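Glutathione S-transferase (Ceriporiopsis subvermispora, PDB 6J3F) binds glutathione and probably catalyses glutathione-dependent reactions, perhaps including ether cleavage as in LigE-type enzymes. Local coordinates at residues Phe7-Gly12 / Pro22-Thr27; Thr15-Trp20 / Val218-Gly223; Trp42-Asp47 / Asn140-Glu145. All coordinates share one frame; numbering follows the deposited sequence.

Starting from the N terminus, strand 5-9 leads into contact 1, which closes the short loop between that strand and helix 22-34 within the thioredoxin-like domain. That loop carries the first segment of contact 2, so contacts 1 and 2 cross. Contact 2 then waits almost 200 residues for helix 206-222 of the C-terminal helical domain. Contact 3 opens after contact 1 has closed and is nested in the long loop of contact 2, tying the turn after strand 38-42 to the start of helix 141-154. Contacts 2 and 3 both bridge the two domains, while contacts 1 and 3 both reach the bound glutathione. Trp20 of contact 2 packs against Tyr45 of contact 3.

Contact 1 (Phe7-Gly12 / Pro22-Thr27); sequences FYDIPG and PNTWKT. With GSH (glutathione), chain C; EDO (1,2-ethanediol), chain H.
Phe7 lays the far end of its ring against Thr24 and Thr27, reaching from strand 5-9 to the first turns of helix 22-34. This is the opening strand-on-helix packing of the beta-alpha-beta unit 5-9, 22-34, 38-42 in the thioredoxin-like domain, and the two short segments run nearly antiparallel, at 158°. With CG anti to the backbone N (chi1 169°), the ring is carried across to the helix: Thr24 O sits at its edge, 3.3 Å from Phe7 CZ, and Thr27 CG2 comes to 3.6 Å from Phe7 CE1. Pro72, from a loop, touches both Phe7 and Thr27.

The polar tie is a single hydrogen bond, Thr24 OG1 to Asp9 OD1 at 2.6 Å, with the hydroxyl arriving from above the carboxylate plane, 43° out of it. Asp9 OD1 also takes the amide of Ile10, with N at 2.7 Å on the anti side, so two donors grip this one oxygen. OD2 is engaged in a salt bridge with Arg28, which leaves both oxygens of a buried carboxylate satisfied.

Another flank of the helix serves the ligand, through the glutathione-binding residues Asn23 and Lys26. Ile10 CD1 adds an apolar touch to glutathione CB2, 3.8 Å away. Lys26 NZ reaches glutathione O12 at 3.1 Å and also donates to Asn23 OD1, 2.9 Å away and approached in the carbonyl plane.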
loop_
_atom_site.group_PDB
_atom_site.type_symbol
_atom_site.label_atom_id
_atom_site.label_comp_id
_atom_site.label_asym_id
_atom_site.label_seq_id
_atom_site.Cartn_x
_atom_site.Cartn_y
_atom_site.Cartn_z
ATOM N N PHE A 7 -1.355 -2.497 29.177
ATOM C CA PHE A 7 -1.076 -1.815 27.927
ATOM C C PHE A 7 0.078 -0.851 28.168
ATOM O O PHE A 7 -0.042 0.075 28.977
ATOM C CB PHE A 7 -2.341 -1.096 27.454
ATOM C CG PHE A 7 -2.125 -0.143 26.329
ATOM C CD1 PHE A 7 -1.530 -0.561 25.148
ATOM C CD2 PHE A 7 -2.561 1.169 26.432
ATOM C CE1 PHE A 7 -1.347 0.318 24.099
ATOM C CE2 PHE A 7 -2.384 2.059 25.390
ATOM C CZ PHE A 7 -1.773 1.637 24.220
ATOM N N TYR A 8 1.192 -1.074 27.473
ATOM C CA TYR A 8 2.418 -0.310 27.682
ATOM C C TYR A 8 2.464 0.852 26.696
ATOM O O TYR A 8 2.392 0.636 25.479
ATOM C CB TYR A 8 3.634 -1.224 27.528
ATOM C CG TYR A 8 3.649 -2.325 28.571
ATOM C CD1 TYR A 8 2.756 -3.393 28.510
ATOM C CD2 TYR A 8 4.542 -2.290 29.632
ATOM C CE1 TYR A 8 2.759 -4.398 29.490
ATOM C CE2 TYR A 8 4.572 -3.296 30.586
ATOM C CZ TYR A 8 3.665 -4.326 30.534
ATOM O OH TYR A 8 3.697 -5.301 31.508
ATOM N N ASP A 9 2.579 2.076 27.226
ATOM C CA ASP A 9 2.480 3.323 26.469
ATOM C C ASP A 9 3.666 4.203 26.849
ATOM O O ASP A 9 4.371 3.935 27.829
ATOM C CB ASP A 9 1.143 4.051 26.755
ATOM C CG ASP A 9 0.659 4.956 25.591
ATOM O OD1 ASP A 9 1.470 5.409 24.762
ATOM O OD2 ASP A 9 -0.556 5.251 25.522
ATOM N N ILE A 10 3.884 5.255 26.067
ATOM C CA ILE A 10 4.933 6.244 26.290
ATOM C C ILE A 10 4.273 7.550 26.724
ATOM O O ILE A 10 3.479 8.120 25.964
ATOM C CB ILE A 10 5.783 6.464 25.030
ATOM C CG1 ILE A 10 6.242 5.134 24.444
ATOM C CG2 ILE A 10 6.946 7.371 25.338
ATOM C CD1 ILE A 10 7.073 5.276 23.187
ATOM N N PRO A 11 4.584 8.076 27.902
ATOM C CA PRO A 11 3.976 9.338 28.335
ATOM C C PRO A 11 4.616 10.546 27.669
ATOM O O PRO A 11 5.813 10.561 27.360
ATOM C CB PRO A 11 4.263 9.351 29.837
ATOM C CG PRO A 11 5.629 8.725 29.894
ATOM C CD PRO A 11 5.564 7.585 28.883
ATOM N N GLY A 12 3.795 11.579 27.473
ATOM C CA GLY A 12 4.261 12.857 26.983
ATOM C C GLY A 12 3.460 13.973 27.623
ATOM O O GLY A 12 2.550 13.732 28.422
ATOM N N PRO A 22 1.493 7.977 18.047
ATOM C CA PRO A 22 0.657 7.488 16.943
ATOM C C PRO A 22 0.471 5.980 16.977
ATOM O O PRO A 22 -0.638 5.489 16.716
ATOM C CB PRO A 22 1.435 7.948 15.701
ATOM C CG PRO A 22 2.870 7.990 16.171
ATOM C CD PRO A 22 2.775 8.520 17.560
ATOM N N ASN A 23 1.530 5.226 17.305
ATOM C CA ASN A 23 1.441 3.771 17.270
ATOM C C ASN A 23 0.684 3.228 18.471
ATOM O O ASN A 23 -0.060 2.243 18.336
ATOM C CB ASN A 23 2.832 3.139 17.178
ATOM C CG ASN A 23 3.445 3.265 15.779
ATOM O OD1 ASN A 23 2.944 2.697 14.807
ATOM N ND2 ASN A 23 4.542 4.004 15.679
ATOM N N THR A 24 0.841 3.840 19.653
ATOM C CA THR A 24 0.081 3.316 20.785
ATOM C C THR A 24 -1.369 3.759 20.735
ATOM O O THR A 24 -2.245 3.033 21.215
ATOM C CB THR A 24 0.695 3.719 22.128
ATOM O OG1 THR A 24 0.533 5.129 22.349
ATOM C CG2 THR A 24 2.154 3.346 22.155
ATOM N N TRP A 25 -1.651 4.929 20.158
ATOM C CA TRP A 25 -3.049 5.301 20.004
ATOM C C TRP A 25 -3.782 4.308 19.114
ATOM O O TRP A 25 -4.960 4.020 19.356
ATOM C CB TRP A 25 -3.180 6.720 19.459
ATOM C CG TRP A 25 -3.398 7.730 20.537
ATOM C CD1 TRP A 25 -2.495 8.644 21.009
ATOM C CD2 TRP A 25 -4.590 7.911 21.308
ATOM N NE1 TRP A 25 -3.061 9.391 22.017
ATOM C CE2 TRP A 25 -4.350 8.966 22.213
ATOM C CE3 TRP A 25 -5.843 7.294 21.310
ATOM C CZ2 TRP A 25 -5.313 9.409 23.115
ATOM C CZ3 TRP A 25 -6.802 7.739 22.208
ATOM C CH2 TRP A 25 -6.529 8.789 23.096
ATOM N N LYS A 26 -3.108 3.742 18.108
ATOM C CA LYS A 26 -3.775 2.721 17.303
ATOM C C LYS A 26 -4.312 1.610 18.192
ATOM O O LYS A 26 -5.477 1.213 18.065
ATOM C CB LYS A 26 -2.834 2.159 16.238
ATOM C CG LYS A 26 -2.609 3.097 15.075
ATOM C CD LYS A 26 -1.730 2.452 14.025
ATOM C CE LYS A 26 -0.301 2.335 14.502
ATOM N NZ LYS A 26 0.542 1.454 13.656
ATOM N N THR A 27 -3.481 1.129 19.136
ATOM C CA THR A 27 -3.917 0.105 20.093
ATOM C C THR A 27 -4.834 0.681 21.170
ATOM O O THR A 27 -5.734 -0.018 21.632
ATOM C CB THR A 27 -2.705 -0.579 20.745
ATOM O OG1 THR A 27 -1.887 -1.176 19.732
ATOM C CG2 THR A 27 -3.144 -1.684 21.708
HETATM N N1 GSH C . 5.174 -1.303 13.782
HETATM C CA1 GSH C . 5.063 -0.855 15.157
HETATM C C1 GSH C . 3.610 -0.797 15.569
HETATM O O11 GSH C . 3.297 -1.107 16.748
HETATM O O12 GSH C . 2.755 -0.456 14.717
HETATM C CB1 GSH C . 5.765 0.494 15.312
HETATM C CG1 GSH C . 5.791 0.899 16.779
HETATM C CD1 GSH C . 6.735 2.050 17.058
HETATM O OE1 GSH C . 7.574 2.389 16.237
HETATM N N2 GSH C . 6.575 2.630 18.243
HETATM C CA2 GSH C . 7.454 3.678 18.734
HETATM C C2 GSH C . 8.548 3.156 19.633
HETATM O O2 GSH C . 8.268 2.506 20.625
HETATM C CB2 GSH C . 6.630 4.719 19.487
HETATM S SG2 GSH C . 5.600 5.712 18.373
HETATM N N3 GSH C . 9.809 3.433 19.299
HETATM C CA3 GSH C . 10.931 3.008 20.119
HETATM C C3 GSH C . 12.236 3.712 19.792
HETATM O O31 GSH C . 12.258 4.589 18.889
HETATM O O32 GSH C . 13.259 3.391 20.445
HETATM C C1 EDO H . 7.981 5.183 12.194
HETATM O O1 EDO H . 8.454 5.054 10.846
HETATM C C2 EDO H . 6.851 4.194 12.484
HETATM O O2 EDO H . 6.640 4.178 13.901
#

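Contact 2 (Thr15-Trp20 / Val218-Gly223)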
loop_
_atom_site.group_PDB
_atom_site.type_symbol
_atom_site.label_atom_id
_atom_site.label_comp_id
_atom_site.label_asym_id
_atom_site.label_seq_id
_atom_site.Cartn_x
_atom_site.Cartn_y
_atom_site.Cartn_z
ATOM N N THR A 15 -0.760 16.619 26.111
ATOM C CA THR A 15 -2.099 16.611 26.671
ATOM C C THR A 15 -2.018 16.255 28.146
ATOM O O THR A 15 -1.064 15.603 28.584
ATOM C CB THR A 15 -3.032 15.589 25.987
ATOM O OG1 THR A 15 -2.485 14.271 26.134
ATOM C CG2 THR A 15 -3.279 15.914 24.500
ATOM N N PRO A 16 -3.009 16.677 28.933
ATOM C CA PRO A 16 -3.105 16.200 30.322
ATOM C C PRO A 16 -3.028 14.691 30.466
ATOM O O PRO A 16 -2.310 14.200 31.347
ATOM C CB PRO A 16 -4.473 16.728 30.777
ATOM C CG PRO A 16 -4.963 17.657 29.664
ATOM C CD PRO A 16 -3.835 17.869 28.709
ATOM N N ASP A 17 -3.748 13.936 29.630
ATOM C CA ASP A 17 -3.848 12.492 29.847
ATOM C C ASP A 17 -2.564 11.741 29.517
ATOM O O ASP A 17 -2.510 10.527 29.736
ATOM C CB ASP A 17 -5.007 11.903 29.041
ATOM C CG ASP A 17 -4.873 12.140 27.537
ATOM O OD1 ASP A 17 -3.775 12.462 27.043
ATOM O OD2 ASP A 17 -5.879 11.984 26.830
ATOM N N LYS A 18 -1.551 12.420 28.977
ATOM C CA LYS A 18 -0.202 11.933 28.719
ATOM C C LYS A 18 -0.116 11.099 27.437
ATOM O O LYS A 18 0.995 10.767 27.018
ATOM C CB LYS A 18 0.380 11.114 29.893
ATOM C CG LYS A 18 0.490 11.900 31.194
ATOM C CD LYS A 18 0.473 10.985 32.416
ATOM C CE LYS A 18 1.807 10.274 32.613
ATOM N NZ LYS A 18 2.250 10.279 34.041
ATOM N N ALA A 19 -1.230 10.762 26.791
ATOM C CA ALA A 19 -1.198 9.920 25.600
ATOM C C ALA A 19 -0.969 10.766 24.353
ATOM O O ALA A 19 -1.720 11.707 24.076
ATOM C CB ALA A 19 -2.497 9.120 25.461
ATOM N N TRP A 20 0.059 10.412 23.590
ATOM C CA TRP A 20 0.392 11.123 22.359
ATOM C C TRP A 20 0.824 10.216 21.214
ATOM O O TRP A 20 0.743 10.643 20.061
ATOM C CB TRP A 20 1.520 12.110 22.620
ATOM C CG TRP A 20 2.740 11.372 23.012
ATOM C CD1 TRP A 20 3.075 10.956 24.267
ATOM C CD2 TRP A 20 3.776 10.910 22.142
ATOM N NE1 TRP A 20 4.268 10.277 24.234
ATOM C CE2 TRP A 20 4.725 10.244 22.943
ATOM C CE3 TRP A 20 4.002 11.006 20.765
ATOM C CZ2 TRP A 20 5.877 9.663 22.409
ATOM C CZ3 TRP A 20 5.140 10.429 20.234
ATOM C CH2 TRP A 20 6.067 9.767 21.054
ATOM N N VAL A 218 -1.090 14.006 15.403
ATOM C CA VAL A 218 -0.850 15.328 14.846
ATOM C C VAL A 218 -1.663 16.372 15.606
ATOM O O VAL A 218 -1.144 17.431 15.976
ATOM C CB VAL A 218 -1.155 15.317 13.333
ATOM C CG1 VAL A 218 -1.030 16.704 12.751
ATOM C CG2 VAL A 218 -0.215 14.338 12.600
ATOM N N LYS A 219 -2.932 16.076 15.894
ATOM C CA LYS A 219 -3.766 17.062 16.572
ATOM C C LYS A 219 -3.232 17.354 17.970
ATOM O O LYS A 219 -3.092 18.518 18.359
ATOM C CB LYS A 219 -5.216 16.584 16.628
ATOM C CG LYS A 219 -6.191 17.592 17.227
ATOM C CD LYS A 219 -7.613 17.021 17.256
ATOM C CE LYS A 219 -8.623 17.963 17.897
ATOM N NZ LYS A 219 -9.989 17.368 17.941
ATOM N N ARG A 220 -2.877 16.310 18.723
ATOM C CA ARG A 220 -2.460 16.518 20.112
ATOM C C ARG A 220 -1.096 17.197 20.213
ATOM O O ARG A 220 -0.889 18.064 21.076
ATOM C CB ARG A 220 -2.460 15.187 20.847
ATOM C CG ARG A 220 -3.858 14.703 21.149
ATOM C CD ARG A 220 -3.885 13.272 21.592
ATOM N NE ARG A 220 -5.219 12.915 22.064
ATOM C CZ ARG A 220 -5.542 12.785 23.345
ATOM N NH1 ARG A 220 -4.623 12.955 24.285
ATOM N NH2 ARG A 220 -6.779 12.470 23.686
ATOM N N VAL A 221 -0.166 16.844 19.330
ATOM C CA VAL A 221 1.213 17.309 19.470
ATOM C C VAL A 221 1.443 18.650 18.786
ATOM O O VAL A 221 2.169 19.502 19.312
ATOM C CB VAL A 221 2.173 16.235 18.946
ATOM C CG1 VAL A 221 3.581 16.786 18.851
ATOM C CG2 VAL A 221 2.135 15.038 19.864
ATOM N N LEU A 222 0.868 18.874 17.601
ATOM C CA LEU A 222 0.855 20.238 17.078
ATOM C C LEU A 222 -0.101 21.121 17.872
ATOM O O LEU A 222 0.135 22.326 17.998
ATOM C CB LEU A 222 0.489 20.257 15.591
ATOM C CG LEU A 222 1.535 19.594 14.694
ATOM C CD1 LEU A 222 1.335 19.926 13.243
ATOM C CD2 LEU A 222 2.931 19.977 15.134
ATOM N N GLY A 223 -1.167 20.547 18.429
ATOM C CA GLY A 223 -2.095 21.295 19.244
ATOM C C GLY A 223 -3.397 21.583 18.520
ATOM O O GLY A 223 -3.420 21.927 17.333
#
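One nitrogen, Arg220 NH1, takes on both carboxylate oxygens of Asp17, so this salt bridge departs from the usual end-on pairing of two nitrogens with two oxygens. It joins the loop between strand 5-9 and helix 22-34 to the last turns of helix 206-222, and so ties the thioredoxin-like fold to the C-terminal helical domain. NH1 lies 2.9 Å from Asp17 OD1 and 3.0 Å from Asp17 OD2, using the syn lone pair of each. The carboxylate and guanidinium planes are only 5° apart, so the two flat groups meet edge to edge; NH2 adds a weak bond to OD2.

The loop presents Asp17 on a type I turn running from Thr15 to Lys18. Asp17 OD1 then accepts Ala19 N at 3.1 Å, from well above the carboxylate plane, forming an Asx turn that helps fix the carboxylate that Arg220 meets. Arg220 gets there with its chain extended from CG to NE, and the Thr15 side chain crosses it at about a right angle, its methyl CG2 standing 3.6 Å from Arg220 CG. The guanidinium has a second acidic partner, since NH2 also forms a salt bridge with Glu251.

Beyond the charged pair the packing is apolar: Trp20 CB meets Val221 CG2 at 4.1 Å, while its indole meets the ring of Trp217. Back at the arginine, NH1 also makes a weak bond to Ala19 O, 3.2 Å away.

Contact 3 (Trp42-Asp47 / Asn140-Glu145). With GSH (glutathione), chain C; EDO (1,2-ethanediol), chain D.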
loop_
_atom_site.group_PDB
_atom_site.type_symbol
_atom_site.label_atom_id
_atom_site.label_comp_id
_atom_site.label_asym_id
_atom_site.label_seq_id
_atom_site.Cartn_x
_atom_site.Cartn_y
_atom_site.Cartn_z
ATOM N N TRP A 42 3.114 3.423 32.012
ATOM C CA TRP A 42 3.892 4.363 31.215
ATOM C C TRP A 42 5.378 4.037 31.257
ATOM O O TRP A 42 5.946 3.833 32.331
ATOM C CB TRP A 42 3.663 5.788 31.713
ATOM C CG TRP A 42 2.226 6.172 31.729
ATOM C CD1 TRP A 42 1.393 6.164 32.806
ATOM C CD2 TRP A 42 1.436 6.621 30.613
ATOM N NE1 TRP A 42 0.133 6.576 32.434
ATOM C CE2 TRP A 42 0.133 6.862 31.093
ATOM C CE3 TRP A 42 1.705 6.840 29.257
ATOM C CZ2 TRP A 42 -0.901 7.319 30.265
ATOM C CZ3 TRP A 42 0.670 7.293 28.433
ATOM C CH2 TRP A 42 -0.612 7.528 28.944
ATOM N N VAL A 43 6.007 4.025 30.087
ATOM C CA VAL A 43 7.421 3.706 29.934
ATOM C C VAL A 43 8.076 4.804 29.104
ATOM O O VAL A 43 7.582 5.145 28.020
ATOM C CB VAL A 43 7.621 2.347 29.239
ATOM C CG1 VAL A 43 9.075 1.973 29.242
ATOM C CG2 VAL A 43 6.736 1.270 29.862
ATOM N N GLU A 44 9.183 5.349 29.606
ATOM C CA GLU A 44 9.983 6.279 28.826
ATOM C C GLU A 44 10.722 5.518 27.734
ATOM O O GLU A 44 10.999 4.321 27.868
ATOM C CB GLU A 44 10.984 7.025 29.726
ATOM C CG GLU A 44 10.371 7.675 30.973
ATOM C CD GLU A 44 9.644 8.989 30.682
ATOM O OE1 GLU A 44 9.839 9.562 29.585
ATOM O OE2 GLU A 44 8.878 9.457 31.554
ATOM N N TYR A 45 11.034 6.221 26.644
ATOM C CA TYR A 45 11.752 5.653 25.509
ATOM C C TYR A 45 12.958 4.831 25.947
ATOM O O TYR A 45 13.014 3.635 25.631
ATOM C CB TYR A 45 12.202 6.740 24.530
ATOM C CG TYR A 45 11.240 7.045 23.391
ATOM C CD1 TYR A 45 10.203 7.952 23.556
ATOM C CD2 TYR A 45 11.397 6.453 22.142
ATOM C CE1 TYR A 45 9.329 8.245 22.514
ATOM C CE2 TYR A 45 10.532 6.739 21.086
ATOM C CZ TYR A 45 9.501 7.634 21.279
ATOM O OH TYR A 45 8.645 7.936 20.248
ATOM N N PRO A 46 13.924 5.389 26.688
ATOM C CA PRO A 46 15.140 4.612 26.977
ATOM C C PRO A 46 14.887 3.319 27.756
ATOM O O PRO A 46 15.782 2.467 27.797
ATOM C CB PRO A 46 15.988 5.593 27.792
ATOM C CG PRO A 46 14.972 6.454 28.471
ATOM C CD PRO A 46 13.914 6.658 27.453
ATOM N N ASP A 47 13.706 3.144 28.356
ATOM C CA ASP A 47 13.357 1.939 29.105
ATOM C C ASP A 47 12.549 0.927 28.288
ATOM O O ASP A 47 12.248 -0.161 28.793
ATOM C CB ASP A 47 12.558 2.307 30.366
ATOM C CG ASP A 47 13.229 3.372 31.209
ATOM O OD1 ASP A 47 14.476 3.316 31.380
ATOM O OD2 ASP A 47 12.487 4.264 31.700
ATOM N N ASN A 140 9.202 13.903 28.345
ATOM C CA ASN A 140 9.920 14.007 29.614
ATOM C C ASN A 140 11.422 13.877 29.366
ATOM O O ASN A 140 11.837 13.185 28.431
ATOM C CB ASN A 140 9.461 12.916 30.589
ATOM C CG ASN A 140 7.985 13.019 30.944
ATOM O OD1 ASN A 140 7.424 14.115 31.022
ATOM N ND2 ASN A 140 7.351 11.868 31.169
ATOM N N PRO A 141 12.262 14.516 30.202
ATOM C CA PRO A 141 13.688 14.679 29.834
ATOM C C PRO A 141 14.445 13.377 29.595
ATOM O O PRO A 141 15.296 13.320 28.695
ATOM C CB PRO A 141 14.266 15.466 31.023
ATOM C CG PRO A 141 13.097 16.193 31.604
ATOM C CD PRO A 141 11.915 15.261 31.424
ATOM N N ARG A 142 14.174 12.326 30.376
ATOM C CA ARG A 142 14.806 11.035 30.102
ATOM C C ARG A 142 14.508 10.562 28.676
ATOM O O ARG A 142 15.390 10.021 27.995
ATOM C CB ARG A 142 14.355 10.000 31.138
ATOM C CG ARG A 142 14.870 10.306 32.552
ATOM C CD ARG A 142 15.066 9.057 33.409
ATOM N NE ARG A 142 15.887 8.039 32.750
ATOM C CZ ARG A 142 15.451 6.822 32.425
ATOM N NH1 ARG A 142 14.206 6.465 32.718
ATOM N NH2 ARG A 142 16.265 5.963 31.822
ATOM N N SER A 143 13.276 10.790 28.194
ATOM C CA SER A 143 12.915 10.406 26.832
ATOM C C SER A 143 13.461 11.382 25.794
ATOM O O SER A 143 13.917 10.951 24.728
ATOM C CB SER A 143 11.394 10.283 26.702
ATOM O OG SER A 143 10.937 9.061 27.249
ATOM N N GLU A 144 13.416 12.695 26.079
ATOM C CA GLU A 144 13.971 13.693 25.160
ATOM C C GLU A 144 15.432 13.410 24.839
ATOM O O GLU A 144 15.866 13.568 23.689
ATOM C CB GLU A 144 13.842 15.094 25.757
ATOM C CG GLU A 144 14.107 16.236 24.782
ATOM C CD GLU A 144 15.588 16.498 24.474
ATOM O OE1 GLU A 144 15.874 17.100 23.409
ATOM O OE2 GLU A 144 16.463 16.130 25.294
ATOM N N GLU A 145 16.223 13.041 25.851
ATOM C CA GLU A 145 17.625 12.735 25.593
ATOM C C GLU A 145 17.737 11.607 24.579
ATOM O O GLU A 145 18.432 11.731 23.564
ATOM C CB GLU A 145 18.349 12.379 26.899
ATOM C CG GLU A 145 19.833 12.024 26.722
ATOM C CD GLU A 145 20.059 10.607 26.159
ATOM O OE1 GLU A 145 20.904 10.460 25.237
ATOM O OE2 GLU A 145 19.376 9.648 26.622
HETATM N N1 GSH C . 5.174 -1.303 13.782
HETATM C CA1 GSH C . 5.063 -0.855 15.157
HETATM C C1 GSH C . 3.610 -0.797 15.569
HETATM O O11 GSH C . 3.297 -1.107 16.748
HETATM O O12 GSH C . 2.755 -0.456 14.717
HETATM C CB1 GSH C . 5.765 0.494 15.312
HETATM C CG1 GSH C . 5.791 0.899 16.779
HETATM C CD1 GSH C . 6.735 2.050 17.058
HETATM O OE1 GSH C . 7.574 2.389 16.237
HETATM N N2 GSH C . 6.575 2.630 18.243
HETATM C CA2 GSH C . 7.454 3.678 18.734
HETATM C C2 GSH C . 8.548 3.156 19.633
HETATM O O2 GSH C . 8.268 2.506 20.625
HETATM C CB2 GSH C . 6.630 4.719 19.487
HETATM S SG2 GSH C . 5.600 5.712 18.373
HETATM N N3 GSH C . 9.809 3.433 19.299
HETATM C CA3 GSH C . 10.931 3.008 20.119
HETATM C C3 GSH C . 12.236 3.712 19.792
HETATM O O31 GSH C . 12.258 4.589 18.889
HETATM O O32 GSH C . 13.259 3.391 20.445
HETATM C C1 EDO D . 7.234 8.326 15.814
HETATM O O1 EDO D . 7.158 8.041 14.414
HETATM C C2 EDO D . 8.080 7.243 16.456
HETATM O O2 EDO D . 7.961 7.319 17.883
HETATM O O HOH W 1 8.303 10.950 27.902
#
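Ser143 OG, buried at the tight centre of this domain interface, works both ways: it donates to Glu44 OE1 at 2.6 Å, on the anti lone pair, and accepts the amide of Tyr45, whose N is 2.9 Å away. The turn after strand 38-42 is thereby pinned to the first turn of helix 141-154. Bent at chi2 (-78°), the Glu44 chain brings its other oxygen, OE2, within 2.9 Å of Asn140 ND2, a fairly straight bond made on the syn lone pair. A water donates to Glu44 OE1 and accepts from Asn140 N. An alanine in place of Glu44 would probably leave Ser143 OG and Asn140 ND2 without this acceptor and weaken the hold of the turn on the helix start.

The outer side is looser. Arg142, solvent-exposed, grips Asp47 end-on, NH1 to OD2 at 3.0 Å and NH2 to OD1 at 3.2 Å, while Pro46 CG lies over one face of the guanidinium, 3.6 Å from Arg142 NH2. Away from this salt bridge, Tyr45 turns a ring edge to the ligand: glutathione O31 lies near the ring plane, 3.5 Å from Tyr45 CE2, and the Tyr45 side chain touches Arg151, a glutathione-binding residue.

Placed beside the N-terminal end of a helix and given donors at both oxygens, the Glu44 carboxylate is likely to be stabilised in its charged form, making this a polar, charge-assisted joint between the two domains.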